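Possible galactose mutarotase (Streptomyces platensis subsp. rosaceus, PDB 4RNL) is of uncertain function but probably catalyses the interconversion of the alpha and beta anomers of galactose or a related aldose. Local coordinates at residues Pro31-Arg37 against Thr47-Pro51; Thr40-Ile44 against Ser120-Ala126; Ser76-Val82 against Asn178-Tyr184; Glu128-Gly132 against Thr155-Ser159; Ala162-Cys168 against Tyr332-Tyr338. One frame throughout, in Å; residues are numbered along the deposited sequence.

Contact 1: residues Pro31-Arg37 against Thr47-Pro51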
# COMPACT_ATOMS: atom_id res chain seq x y z
N PRO A 31 -21.29 13.55 0.49
CA PRO A 31 -21.37 13.16 1.90
C PRO A 31 -21.61 11.66 2.12
O PRO A 31 -21.13 11.11 3.10
CB PRO A 31 -22.54 14.00 2.44
CG PRO A 31 -23.26 14.53 1.23
CD PRO A 31 -22.23 14.63 0.15
N ALA A 32 -22.32 11.01 1.20
CA ALA A 32 -22.57 9.58 1.33
C ALA A 32 -21.43 8.77 0.73
O ALA A 32 -21.41 7.54 0.81
CB ALA A 32 -23.89 9.20 0.67
N GLY A 33 -20.48 9.47 0.11
CA GLY A 33 -19.34 8.82 -0.51
C GLY A 33 -18.05 9.11 0.24
O GLY A 33 -18.02 9.09 1.47
N LEU A 34 -16.99 9.37 -0.51
CA LEU A 34 -15.68 9.56 0.08
C LEU A 34 -15.08 10.88 -0.35
O LEU A 34 -15.47 11.45 -1.37
CB LEU A 34 -14.72 8.46 -0.39
CG LEU A 34 -15.03 6.99 -0.15
CD1 LEU A 34 -13.82 6.19 -0.55
CD2 LEU A 34 -15.37 6.76 1.31
N ARG A 35 -14.10 11.33 0.42
CA ARG A 35 -13.14 12.31 -0.09
C ARG A 35 -11.77 11.66 0.06
O ARG A 35 -11.42 11.16 1.15
CB ARG A 35 -13.21 13.65 0.65
CG ARG A 35 -12.21 14.68 0.10
CD ARG A 35 -12.53 16.10 0.51
NE ARG A 35 -12.60 16.25 1.96
CZ ARG A 35 -13.22 17.25 2.58
NH1 ARG A 35 -13.82 18.19 1.86
NH2 ARG A 35 -13.24 17.31 3.90
N VAL A 36 -11.03 11.62 -1.03
CA VAL A 36 -9.69 11.06 -1.04
C VAL A 36 -8.77 12.11 -1.63
O VAL A 36 -9.09 12.73 -2.64
CB VAL A 36 -9.63 9.78 -1.91
CG1 VAL A 36 -8.19 9.28 -2.02
CG2 VAL A 36 -10.54 8.69 -1.32
N ARG A 37 -7.64 12.35 -0.98
CA ARG A 37 -6.66 13.28 -1.53
C ARG A 37 -5.36 12.53 -1.84
O ARG A 37 -4.90 11.74 -1.02
CB ARG A 37 -6.39 14.42 -0.55
CG ARG A 37 -7.64 15.24 -0.21
CD ARG A 37 -7.28 16.46 0.62
NE ARG A 37 -8.48 17.22 0.99
CZ ARG A 37 -8.98 17.27 2.22
NH1 ARG A 37 -8.39 16.61 3.21
NH2 ARG A 37 -10.07 17.98 2.47
N THR A 47 -5.19 11.67 2.54
CA THR A 47 -6.37 11.51 3.39
C THR A 47 -7.46 10.66 2.72
O THR A 47 -7.59 10.63 1.50
CB THR A 47 -6.99 12.86 3.81
OG1 THR A 47 -7.18 13.68 2.66
CG2 THR A 47 -6.12 13.60 4.83
N VAL A 48 -8.22 9.97 3.56
CA VAL A 48 -9.39 9.20 3.16
C VAL A 48 -10.49 9.51 4.17
O VAL A 48 -10.30 9.30 5.38
CB VAL A 48 -9.10 7.68 3.19
CG1 VAL A 48 -10.37 6.90 2.93
CG2 VAL A 48 -8.04 7.31 2.15
N GLU A 49 -11.61 10.04 3.70
CA GLU A 49 -12.72 10.40 4.59
C GLU A 49 -13.98 9.65 4.19
O GLU A 49 -14.32 9.60 3.01
CB GLU A 49 -12.97 11.91 4.54
CG GLU A 49 -11.83 12.72 5.16
CD GLU A 49 -11.86 14.18 4.75
OE1 GLU A 49 -12.36 15.00 5.53
OE2 GLU A 49 -11.38 14.50 3.64
N ALA A 50 -14.66 9.09 5.18
CA ALA A 50 -15.82 8.22 4.95
C ALA A 50 -16.79 8.37 6.12
O ALA A 50 -16.37 8.65 7.25
CB ALA A 50 -15.36 6.76 4.85
N PRO A 51 -18.09 8.18 5.85
CA PRO A 51 -19.08 8.35 6.92
C PRO A 51 -19.13 7.19 7.91
O PRO A 51 -18.88 6.04 7.53
CB PRO A 51 -20.41 8.45 6.16
CG PRO A 51 -20.18 7.66 4.92
CD PRO A 51 -18.72 7.86 4.56
O HOH W 1 -9.70 13.14 2.27
O HOH W 2 -9.25 16.32 6.32

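Contact 2: residues Thr40-Ile44 against Ser120-Ala126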
# COMPACT_ATOMS: atom_id res chain seq x y z
N THR A 40 1.15 14.16 -5.75
CA THR A 40 2.05 13.74 -6.83
C THR A 40 3.39 13.28 -6.25
O THR A 40 4.17 12.60 -6.93
CB THR A 40 2.29 14.85 -7.86
OG1 THR A 40 2.83 16.01 -7.22
CG2 THR A 40 0.99 15.21 -8.57
N TYR A 41 3.67 13.64 -5.00
CA TYR A 41 4.86 13.11 -4.33
C TYR A 41 4.57 11.70 -3.83
O TYR A 41 3.68 11.52 -2.99
CB TYR A 41 5.26 14.00 -3.14
CG TYR A 41 6.46 13.52 -2.35
CD1 TYR A 41 7.71 13.36 -2.95
CD2 TYR A 41 6.37 13.27 -0.98
CE1 TYR A 41 8.81 12.95 -2.22
CE2 TYR A 41 7.46 12.86 -0.24
CZ TYR A 41 8.68 12.69 -0.87
OH TYR A 41 9.78 12.28 -0.14
N GLY A 42 5.30 10.72 -4.35
CA GLY A 42 5.21 9.36 -3.87
C GLY A 42 3.84 8.73 -4.02
O GLY A 42 3.54 7.72 -3.38
N GLY A 43 3.00 9.32 -4.87
CA GLY A 43 1.65 8.84 -5.10
C GLY A 43 0.87 8.70 -3.80
O GLY A 43 -0.03 7.87 -3.68
N ILE A 44 1.23 9.53 -2.83
CA ILE A 44 0.75 9.36 -1.47
C ILE A 44 -0.75 9.62 -1.33
O ILE A 44 -1.25 10.65 -1.75
CB ILE A 44 1.54 10.27 -0.50
CG1 ILE A 44 2.93 9.67 -0.24
CG2 ILE A 44 0.82 10.41 0.83
CD1 ILE A 44 3.96 10.71 0.24
N SER A 120 8.07 5.83 -3.60
CA SER A 120 7.36 6.61 -2.59
C SER A 120 8.05 7.93 -2.28
O SER A 120 7.51 8.76 -1.54
CB SER A 120 7.22 5.80 -1.31
OG SER A 120 8.49 5.57 -0.75
N ARG A 121 9.23 8.14 -2.85
CA ARG A 121 10.01 9.35 -2.57
C ARG A 121 10.42 10.09 -3.83
O ARG A 121 11.41 10.82 -3.84
CB ARG A 121 11.27 8.99 -1.76
CG ARG A 121 10.97 8.53 -0.34
CD ARG A 121 11.40 7.10 -0.13
NE ARG A 121 11.10 6.62 1.22
CZ ARG A 121 12.02 6.17 2.06
NH1 ARG A 121 13.29 6.10 1.70
NH2 ARG A 121 11.65 5.75 3.27
N VAL A 122 9.66 9.90 -4.91
CA VAL A 122 9.87 10.64 -6.15
C VAL A 122 8.56 11.28 -6.59
O VAL A 122 7.48 10.85 -6.17
CB VAL A 122 10.42 9.73 -7.28
CG1 VAL A 122 11.77 9.15 -6.88
CG2 VAL A 122 9.43 8.62 -7.59
N VAL A 123 8.65 12.32 -7.42
CA VAL A 123 7.46 13.03 -7.88
C VAL A 123 6.97 12.46 -9.22
O VAL A 123 7.77 12.24 -10.14
CB VAL A 123 7.71 14.55 -7.99
CG1 VAL A 123 6.48 15.27 -8.52
CG2 VAL A 123 8.09 15.12 -6.64
N TRP A 124 5.67 12.22 -9.30
CA TRP A 124 5.02 11.65 -10.48
C TRP A 124 4.29 12.72 -11.30
O TRP A 124 3.77 13.69 -10.75
CB TRP A 124 4.02 10.57 -10.04
CG TRP A 124 4.70 9.38 -9.42
CD1 TRP A 124 5.39 9.34 -8.24
CD2 TRP A 124 4.75 8.05 -9.95
NE1 TRP A 124 5.88 8.07 -8.01
CE2 TRP A 124 5.49 7.26 -9.05
CE3 TRP A 124 4.23 7.46 -11.11
CZ2 TRP A 124 5.73 5.90 -9.27
CZ3 TRP A 124 4.47 6.11 -11.32
CH2 TRP A 124 5.21 5.35 -10.41
N ASP A 125 4.28 12.55 -12.63
CA ASP A 125 3.44 13.39 -13.49
C ASP A 125 2.00 12.99 -13.26
O ASP A 125 1.71 11.82 -13.04
CB ASP A 125 3.77 13.15 -14.98
CG ASP A 125 5.13 13.68 -15.37
OD1 ASP A 125 5.66 14.56 -14.66
OD2 ASP A 125 5.66 13.23 -16.41
N ALA A 126 1.09 13.95 -13.29
CA ALA A 126 -0.31 13.65 -13.04
C ALA A 126 -1.20 14.24 -14.12
O ALA A 126 -0.94 15.32 -14.64
CB ALA A 126 -0.73 14.18 -11.66

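Contact 3: residues Ser76-Val82 against Asn178-Tyr184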
# COMPACT_ATOMS: atom_id res chain seq x y z
N SER A 76 7.84 5.77 7.51
CA SER A 76 6.59 5.07 7.82
C SER A 76 5.87 4.64 6.55
O SER A 76 4.94 3.84 6.60
CB SER A 76 5.64 5.97 8.61
OG SER A 76 6.12 6.20 9.93
N TYR A 77 6.28 5.22 5.43
CA TYR A 77 5.61 5.02 4.14
C TYR A 77 4.11 5.34 4.19
O TYR A 77 3.33 4.69 3.50
CB TYR A 77 5.84 3.59 3.63
CG TYR A 77 7.29 3.32 3.32
CD1 TYR A 77 8.16 2.91 4.32
CD2 TYR A 77 7.79 3.50 2.04
CE1 TYR A 77 9.51 2.67 4.05
CE2 TYR A 77 9.14 3.27 1.76
CZ TYR A 77 9.99 2.86 2.76
OH TYR A 77 11.32 2.62 2.49
N PHE A 78 3.71 6.33 4.99
CA PHE A 78 2.29 6.69 5.07
C PHE A 78 1.70 6.94 3.69
O PHE A 78 2.26 7.72 2.92
CB PHE A 78 2.10 7.94 5.94
CG PHE A 78 2.25 7.70 7.41
CD1 PHE A 78 1.97 6.45 7.96
CD2 PHE A 78 2.66 8.72 8.25
CE1 PHE A 78 2.09 6.24 9.34
CE2 PHE A 78 2.79 8.52 9.62
CZ PHE A 78 2.50 7.28 10.16
N GLY A 79 0.60 6.26 3.38
CA GLY A 79 -0.16 6.44 2.15
C GLY A 79 0.52 6.13 0.82
O GLY A 79 -0.06 6.38 -0.25
N ALA A 80 1.71 5.55 0.87
CA ALA A 80 2.62 5.64 -0.27
C ALA A 80 2.42 4.60 -1.37
O ALA A 80 2.16 3.43 -1.10
CB ALA A 80 4.06 5.62 0.21
N LEU A 81 2.57 5.06 -2.61
CA LEU A 81 2.79 4.18 -3.76
C LEU A 81 4.20 3.61 -3.58
O LEU A 81 5.17 4.36 -3.54
CB LEU A 81 2.71 5.01 -5.04
CG LEU A 81 2.65 4.40 -6.45
CD1 LEU A 81 2.51 5.51 -7.48
CD2 LEU A 81 3.84 3.57 -6.77
N VAL A 82 4.31 2.29 -3.46
CA VAL A 82 5.60 1.68 -3.17
C VAL A 82 6.11 0.91 -4.39
O VAL A 82 5.35 0.16 -5.01
CB VAL A 82 5.52 0.74 -1.96
CG1 VAL A 82 6.82 -0.01 -1.78
CG2 VAL A 82 5.18 1.54 -0.71
N ASN A 178 6.74 -5.13 -8.28
CA ASN A 178 5.76 -5.49 -7.26
C ASN A 178 5.29 -4.18 -6.64
O ASN A 178 5.93 -3.66 -5.72
CB ASN A 178 6.42 -6.39 -6.22
CG ASN A 178 5.45 -6.90 -5.15
OD1 ASN A 178 4.25 -7.05 -5.37
ND2 ASN A 178 5.99 -7.18 -3.97
N LEU A 179 4.21 -3.61 -7.17
CA LEU A 179 3.75 -2.30 -6.69
C LEU A 179 2.58 -2.44 -5.73
O LEU A 179 1.72 -3.29 -5.91
CB LEU A 179 3.32 -1.43 -7.87
CG LEU A 179 4.33 -1.35 -9.01
CD1 LEU A 179 3.80 -0.51 -10.15
CD2 LEU A 179 5.63 -0.79 -8.50
N THR A 180 2.55 -1.60 -4.70
CA THR A 180 1.43 -1.65 -3.75
C THR A 180 1.17 -0.26 -3.24
O THR A 180 1.93 0.67 -3.53
CB THR A 180 1.72 -2.57 -2.54
OG1 THR A 180 0.51 -2.79 -1.81
CG2 THR A 180 2.76 -1.95 -1.61
N ASN A 181 0.08 -0.11 -2.50
CA ASN A 181 -0.14 1.14 -1.78
C ASN A 181 -0.09 0.87 -0.29
O ASN A 181 -0.70 -0.09 0.20
CB ASN A 181 -1.47 1.79 -2.17
CG ASN A 181 -1.64 3.14 -1.49
OD1 ASN A 181 -2.08 3.22 -0.35
ND2 ASN A 181 -1.22 4.20 -2.18
N HIS A 182 0.66 1.70 0.42
CA HIS A 182 0.98 1.46 1.82
C HIS A 182 0.10 2.30 2.75
O HIS A 182 0.55 2.75 3.81
CB HIS A 182 2.46 1.79 2.03
CG HIS A 182 3.10 1.07 3.18
ND1 HIS A 182 2.66 1.21 4.48
CD2 HIS A 182 4.17 0.25 3.23
CE1 HIS A 182 3.43 0.49 5.28
NE2 HIS A 182 4.35 -0.11 4.55
N THR A 183 -1.15 2.53 2.36
CA THR A 183 -2.10 3.23 3.23
C THR A 183 -2.28 2.46 4.56
O THR A 183 -2.42 1.23 4.56
CB THR A 183 -3.47 3.40 2.51
OG1 THR A 183 -3.37 4.45 1.53
CG2 THR A 183 -4.58 3.75 3.49
N TYR A 184 -2.24 3.17 5.68
CA TYR A 184 -2.67 2.60 6.96
C TYR A 184 -4.01 3.24 7.30
O TYR A 184 -4.19 4.47 7.16
CB TYR A 184 -1.75 3.00 8.12
CG TYR A 184 -0.27 2.70 8.07
CD1 TYR A 184 0.56 3.32 7.14
CD2 TYR A 184 0.31 1.87 9.03
CE1 TYR A 184 1.93 3.08 7.14
CE2 TYR A 184 1.67 1.64 9.04
CZ TYR A 184 2.47 2.24 8.10
OH TYR A 184 3.83 2.02 8.11
O HOH W 3 -1.69 5.90 5.23

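Contact 4: residues Glu128-Gly132 against Thr155-Ser159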
# COMPACT_ATOMS: atom_id res chain seq x y z
N GLU A 128 -5.72 14.48 -15.09
CA GLU A 128 -7.08 14.10 -14.74
C GLU A 128 -7.60 13.02 -15.69
O GLU A 128 -7.35 13.06 -16.90
CB GLU A 128 -8.00 15.33 -14.79
CG GLU A 128 -9.43 15.07 -14.32
CD GLU A 128 -10.21 16.36 -14.13
OE1 GLU A 128 -9.60 17.43 -14.34
OE2 GLU A 128 -11.41 16.31 -13.79
N VAL A 129 -8.28 12.03 -15.11
CA VAL A 129 -9.03 11.06 -15.90
C VAL A 129 -10.45 11.03 -15.35
O VAL A 129 -10.73 11.64 -14.32
CB VAL A 129 -8.40 9.64 -15.83
CG1 VAL A 129 -7.01 9.64 -16.47
CG2 VAL A 129 -8.34 9.15 -14.39
N ASP A 130 -11.35 10.34 -16.04
CA ASP A 130 -12.72 10.22 -15.54
C ASP A 130 -12.71 9.60 -14.15
O ASP A 130 -12.16 8.52 -13.95
CB ASP A 130 -13.56 9.40 -16.52
CG ASP A 130 -15.03 9.36 -16.14
OD1 ASP A 130 -15.60 10.41 -15.78
OD2 ASP A 130 -15.62 8.27 -16.22
N GLY A 131 -13.29 10.30 -13.17
CA GLY A 131 -13.36 9.79 -11.81
C GLY A 131 -12.10 9.87 -10.96
O GLY A 131 -12.07 9.37 -9.83
N GLY A 132 -11.04 10.49 -11.48
CA GLY A 132 -9.83 10.63 -10.69
C GLY A 132 -8.58 11.18 -11.35
O GLY A 132 -8.62 12.08 -12.19
N THR A 155 -3.46 4.58 -11.55
CA THR A 155 -4.67 5.36 -11.72
C THR A 155 -5.54 5.21 -10.50
O THR A 155 -5.90 4.10 -10.11
CB THR A 155 -5.43 4.90 -12.98
OG1 THR A 155 -4.57 4.99 -14.12
CG2 THR A 155 -6.66 5.79 -13.21
N TYR A 156 -5.87 6.35 -9.89
CA TYR A 156 -6.68 6.39 -8.68
C TYR A 156 -8.04 6.95 -9.07
O TYR A 156 -8.13 8.09 -9.52
CB TYR A 156 -6.06 7.35 -7.65
CG TYR A 156 -4.65 7.05 -7.16
CD1 TYR A 156 -3.54 7.28 -7.98
CD2 TYR A 156 -4.42 6.61 -5.86
CE1 TYR A 156 -2.24 7.04 -7.53
CE2 TYR A 156 -3.12 6.36 -5.40
CZ TYR A 156 -2.05 6.57 -6.24
OH TYR A 156 -0.76 6.35 -5.77
N THR A 157 -9.10 6.16 -8.93
CA THR A 157 -10.45 6.67 -9.22
C THR A 157 -11.42 6.40 -8.09
O THR A 157 -11.23 5.48 -7.29
CB THR A 157 -11.02 6.10 -10.52
OG1 THR A 157 -10.95 4.67 -10.47
CG2 THR A 157 -10.22 6.59 -11.72
N LEU A 158 -12.48 7.20 -8.04
CA LEU A 158 -13.44 7.11 -6.96
C LEU A 158 -14.81 6.94 -7.56
O LEU A 158 -15.18 7.64 -8.50
CB LEU A 158 -13.39 8.39 -6.12
CG LEU A 158 -14.36 8.53 -4.95
CD1 LEU A 158 -14.15 7.41 -3.92
CD2 LEU A 158 -14.21 9.91 -4.29
N SER A 159 -15.56 5.99 -7.03
CA SER A 159 -16.96 5.82 -7.42
C SER A 159 -17.76 5.55 -6.16
O SER A 159 -17.57 4.51 -5.52
CB SER A 159 -17.11 4.64 -8.38
OG SER A 159 -18.46 4.49 -8.78

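Contact 5: residues Ala162-Cys168 against Tyr332-Tyr338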
# COMPACT_ATOMS: atom_id res chain seq x y z
N ALA A 162 -16.21 3.70 -3.05
CA ALA A 162 -15.08 2.82 -3.38
C ALA A 162 -13.94 3.55 -4.06
O ALA A 162 -14.14 4.22 -5.07
CB ALA A 162 -15.55 1.66 -4.26
N LEU A 163 -12.73 3.41 -3.51
CA LEU A 163 -11.52 3.93 -4.14
C LEU A 163 -10.83 2.80 -4.90
O LEU A 163 -10.51 1.76 -4.32
CB LEU A 163 -10.55 4.45 -3.09
CG LEU A 163 -9.15 4.84 -3.58
CD1 LEU A 163 -9.23 6.08 -4.46
CD2 LEU A 163 -8.20 5.05 -2.41
N ARG A 164 -10.58 3.01 -6.19
CA ARG A 164 -9.94 1.98 -7.01
C ARG A 164 -8.54 2.43 -7.41
O ARG A 164 -8.34 3.56 -7.85
CB ARG A 164 -10.77 1.67 -8.26
CG ARG A 164 -10.09 0.71 -9.24
CD ARG A 164 -10.91 0.51 -10.51
NE ARG A 164 -11.94 -0.52 -10.35
CZ ARG A 164 -13.23 -0.27 -10.13
NH1 ARG A 164 -13.65 0.98 -10.05
NH2 ARG A 164 -14.09 -1.27 -9.99
N ILE A 165 -7.55 1.55 -7.24
CA ILE A 165 -6.19 1.87 -7.67
C ILE A 165 -5.71 0.80 -8.64
O ILE A 165 -5.60 -0.37 -8.27
CB ILE A 165 -5.20 1.94 -6.48
CG1 ILE A 165 -5.67 2.96 -5.44
CG2 ILE A 165 -3.82 2.36 -6.98
CD1 ILE A 165 -4.82 2.98 -4.16
N VAL A 166 -5.45 1.20 -9.89
CA VAL A 166 -4.97 0.24 -10.90
C VAL A 166 -3.55 0.62 -11.26
O VAL A 166 -3.30 1.76 -11.66
CB VAL A 166 -5.86 0.27 -12.16
CG1 VAL A 166 -5.34 -0.72 -13.22
CG2 VAL A 166 -7.31 -0.03 -11.79
N SER A 167 -2.62 -0.31 -11.11
CA SER A 167 -1.22 -0.04 -11.43
C SER A 167 -0.84 -0.81 -12.69
O SER A 167 -1.09 -2.01 -12.78
CB SER A 167 -0.31 -0.43 -10.26
OG SER A 167 -0.79 0.14 -9.04
N CYS A 168 -0.27 -0.12 -13.67
CA CYS A 168 0.11 -0.74 -14.94
C CYS A 168 1.57 -0.45 -15.24
O CYS A 168 2.08 0.62 -14.88
CB CYS A 168 -0.75 -0.19 -16.09
SG CYS A 168 -2.51 -0.63 -16.00
N TYR A 332 2.26 -5.50 -17.09
CA TYR A 332 2.00 -5.70 -15.67
C TYR A 332 0.72 -4.97 -15.33
O TYR A 332 0.55 -3.81 -15.73
CB TYR A 332 3.17 -5.14 -14.84
CG TYR A 332 2.94 -5.08 -13.34
CD1 TYR A 332 3.26 -6.15 -12.53
CD2 TYR A 332 2.45 -3.93 -12.74
CE1 TYR A 332 3.06 -6.10 -11.15
CE2 TYR A 332 2.25 -3.86 -11.36
CZ TYR A 332 2.56 -4.95 -10.58
OH TYR A 332 2.37 -4.88 -9.21
N ARG A 333 -0.19 -5.63 -14.62
CA ARG A 333 -1.41 -4.98 -14.16
C ARG A 333 -1.79 -5.48 -12.78
O ARG A 333 -1.85 -6.69 -12.54
CB ARG A 333 -2.58 -5.20 -15.12
CG ARG A 333 -3.88 -4.47 -14.69
CD ARG A 333 -5.09 -4.84 -15.56
NE ARG A 333 -6.23 -3.97 -15.28
CZ ARG A 333 -7.13 -4.19 -14.32
NH1 ARG A 333 -7.03 -5.26 -13.55
NH2 ARG A 333 -8.12 -3.34 -14.13
N SER A 334 -2.05 -4.56 -11.87
CA SER A 334 -2.51 -4.93 -10.55
C SER A 334 -3.66 -4.01 -10.18
O SER A 334 -3.64 -2.83 -10.53
CB SER A 334 -1.39 -4.81 -9.53
OG SER A 334 -1.83 -5.25 -8.27
N GLU A 335 -4.66 -4.53 -9.49
CA GLU A 335 -5.82 -3.71 -9.16
C GLU A 335 -6.30 -4.02 -7.77
O GLU A 335 -6.49 -5.19 -7.41
CB GLU A 335 -6.95 -3.95 -10.18
CG GLU A 335 -8.27 -3.24 -9.80
CD GLU A 335 -9.40 -3.50 -10.79
OE1 GLU A 335 -9.23 -4.36 -11.68
OE2 GLU A 335 -10.46 -2.86 -10.67
N THR A 336 -6.49 -2.97 -6.98
CA THR A 336 -6.98 -3.10 -5.62
C THR A 336 -8.11 -2.09 -5.41
O THR A 336 -8.05 -0.96 -5.91
CB THR A 336 -5.83 -2.92 -4.60
OG1 THR A 336 -4.87 -3.98 -4.78
CG2 THR A 336 -6.36 -3.00 -3.17
N VAL A 337 -9.18 -2.51 -4.74
CA VAL A 337 -10.32 -1.63 -4.51
C VAL A 337 -10.60 -1.57 -3.02
O VAL A 337 -10.68 -2.60 -2.35
CB VAL A 337 -11.59 -2.13 -5.23
CG1 VAL A 337 -12.74 -1.16 -5.02
CG2 VAL A 337 -11.33 -2.34 -6.72
N TYR A 338 -10.71 -0.35 -2.50
CA TYR A 338 -11.06 -0.14 -1.10
C TYR A 338 -12.51 0.30 -1.07
O TYR A 338 -12.81 1.44 -1.41
CB TYR A 338 -10.20 0.97 -0.51
CG TYR A 338 -8.71 0.70 -0.46
CD1 TYR A 338 -7.93 0.76 -1.61
CD2 TYR A 338 -8.09 0.42 0.75
CE1 TYR A 338 -6.56 0.52 -1.56
CE2 TYR A 338 -6.72 0.19 0.81
CZ TYR A 338 -5.97 0.24 -0.34
OH TYR A 338 -4.62 0.01 -0.27
O HOH W 4 -2.91 -1.08 -7.66

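Contact 1: residues Pro31-Arg37 against Thr47-Pro51
Arg35 and Glu49 run side by side on one face of an antiparallel hairpin, their ends pointing the same way, and meet in a side-on grip by two guanidinium nitrogens. Arg35 NE gives an almost straight bond to Glu49 OE2 (2.7 Å), and Arg35 NH2 reaches Glu49 OE1 on its syn side (3.0 Å). Both oxygens lie near the guanidinium plane, yet the two flat groups are turned 34° apart and NE meets OE2 from above the carboxylate. CG of Arg35 stands opposite the backbone N, and the bend at chi3 (57°) swings NE and NH2 onto the acid. The extended chain of Arg37 slants across the same carboxylate. Glu49 OE2 lies over its guanidinium face, a long ion pair (NH1 to OE2 3.7 Å) with no N-H aimed at the oxygen, while Arg37 NH1 makes a weak bond to Thr47 OG1 (3.2 Å). A water donating to Glu49 OE2 also joins Thr47 OG1. Away from this salt-bridge network, Leu34 CD2 rests on Ala50 CB (3.5 Å). Backbone bonds run both ways between Arg35 and Glu49, and Arg37 N binds Thr47 O. Strand 35-39 lies between strands 21-28 and 45-51; Arg57 and Gln59 of strand 57-59 touch Glu49, and Phe340 of strand 332-342 packs against Leu34 and Val48.

Contact 2: residues Thr40-Ile44 against Ser120-Ala126
Thr40 fixes Trp124 through its backbone: Trp124 N gives a nearly straight bond to Thr40 O (2.8 Å), and Thr40 CG2 packs on Ala126 CB (3.7 Å). The hydroxyl of Thr40 is engaged with Asp23 N. At Tyr41 the ring extends opposite the backbone N (chi1 179°) and slants across Arg121, CE1 coming 3.7 Å from Arg121 C, while Val123 CG2 touches its edge at CD1. An alanine here would take away this ring, and Arg121 and Val123 would probably lose the surface they pack against. Tyr41 also begins a type I' turn ending at Ile44, the tight link between strands 35-39 and 45-51 of the hairpin, closed by Ile44 N to Tyr41 O (3.2 Å). Within it, Gly42 N donates to Val122 O (2.8 Å). Both turn glycines have positive phi, and a beta carbon on Gly42 would collide with Ser120 O. Gly43 N passes 4.1 Å from Trp124 CD1, and Ile44 turns its side chain to Tyr70 of helix 67-72.

Contact 3: residues Ser76-Val82 against Asn178-Tyr184
Asn181 OD1 is held by two donors of one residue, Thr183 OG1 (2.6 Å) in its carbonyl plane and Thr183 N (2.9 Å) from above it, an Asx turn that fixes the amide while its ND2 crosses to Gly79 O (3.1 Å), met well above its carbonyl plane. Tyr184 OH donates to Ser76 O (2.6 Å) in plane, on a lone pair. The Tyr184 ring takes the edge of Phe78 on one face, an offset edge-to-face pair with planes at 80°. Here the short edge strand 81-82 joins strand 180-185 in an antiparallel sheet: Val82 N bonds to Thr180 O and His182 N to Ala80 O, and the type II turn at Tyr77-Ala80 leads into it. CG of His182 points opposite the backbone N (chi1 -155°), which lays the imidazole under Tyr77 CB, 3.8 Å from the ring centroid in a CH-pi contact. His182 NE2 hydrogen-bonds a glycerol, probably from the crystallisation liquor, near His113 and Glu308 in what is probably the sugar pocket.

Contact 4: residues Glu128-Gly132 against Thr155-Ser159
Gly131 and Leu158 share the one hydrogen bond between residues 128-132 and 155-159: Leu158 N donates to Gly131 O (2.8 Å). Gly131 O also takes a CA-H...O contact from Thr157 CA (3.2 Å), and Gly132 CA makes another to Tyr156 O (3.3 Å). Gly132 and Thr157 form an antiparallel non-hydrogen-bonded pair. Within residues 128-132, Gly132 N to Val129 O closes the type II turn, and Val129 N to Gly132 O completes the pair at the hairpin's end.

Methyl groups make the apolar part. Val129 CG2 sits between the backbone N and the carbonyl carbon, CG1 being anti to the latter (chi1 -65°), and meets Thr155 CG2 at 3.9 Å and Thr157 CG2 at 4.1 Å, the valine lying about square to Thr157. Thr157 CG2 also abuts Asp130 O (3.5 Å).

A beta carbon on Gly132 would run into Tyr156 O, so the close approach depends on its bare backbone. The Thr155 hydroxyl is engaged by Gln134. With backbone polar groups and methyls carrying the contact and no ion pair, the hairpin turn is joined to strand 150-159 by shape and backbone geometry rather than charge.

Contact 5: residues Ala162-Cys168 against Tyr332-Tyr338
CG stands opposite the backbone N in both Glu335 (chi1 173°) and Arg164, and the Arg164 chain then bends at chi3 (-85°), turning its NE across the strands to Glu335. In one of two deposited conformers, so with some doubt, Arg164 NE bonds to Glu335 OE2 (2.8 Å) with the oxygen in the guanidinium plane, the two flat groups being 57° apart. Arg333, extended along the same face, meets Glu335 OE1 end-on with NH1 (3.0 Å) and NH2 (2.9 Å), both from one face of the acid. In that conformer the acid sits between two arginines. With the carboxylate of Glu335 replaced by the methyl of an alanine, Arg333, and Arg164 in this conformer, would probably be left without a shared counter-charge and freer to turn. Val166 CG1 lies over one face of the Arg333 guanidinium, and its CG2 packs on Glu335 CG (3.9 Å). On the other side of the sheet Ile165 CD1 touches Tyr338 CE1 (4.0 Å). Paired backbone bonds link Leu163 with Tyr338, Ile165 with Thr336 and Ser167 with Ser334. This regular antiparallel ladder sets strand 162-171 beside strand 332-342 in the large sheet of the beta sandwich characteristic of galactose mutarotase-like proteins.

Contact 3 lies about 3 Å from the chain centre (centre to centre), contacts 5 and 2 at about 11 and 14 Å, and contacts 1 and 4 at about 18 Å. Contact 1 closes before contacts 3, 4 and 5 begin, while contact 2 shares the hairpin 35-51 and crosses contact 1. Contacts 4 and 5, centres about 11 Å apart, use neighbouring strands 150-159 and 162-171 of the nine-stranded sheet. Gly42 O probably bonds to Leu81 N of contact 3, Gly43 O to Tyr156 OH of contact 4, and Tyr332 of contact 5 to Leu179 of contact 3. The hairpin is thus tied to both larger sheets, and contact 3 borders the probable sugar pocket.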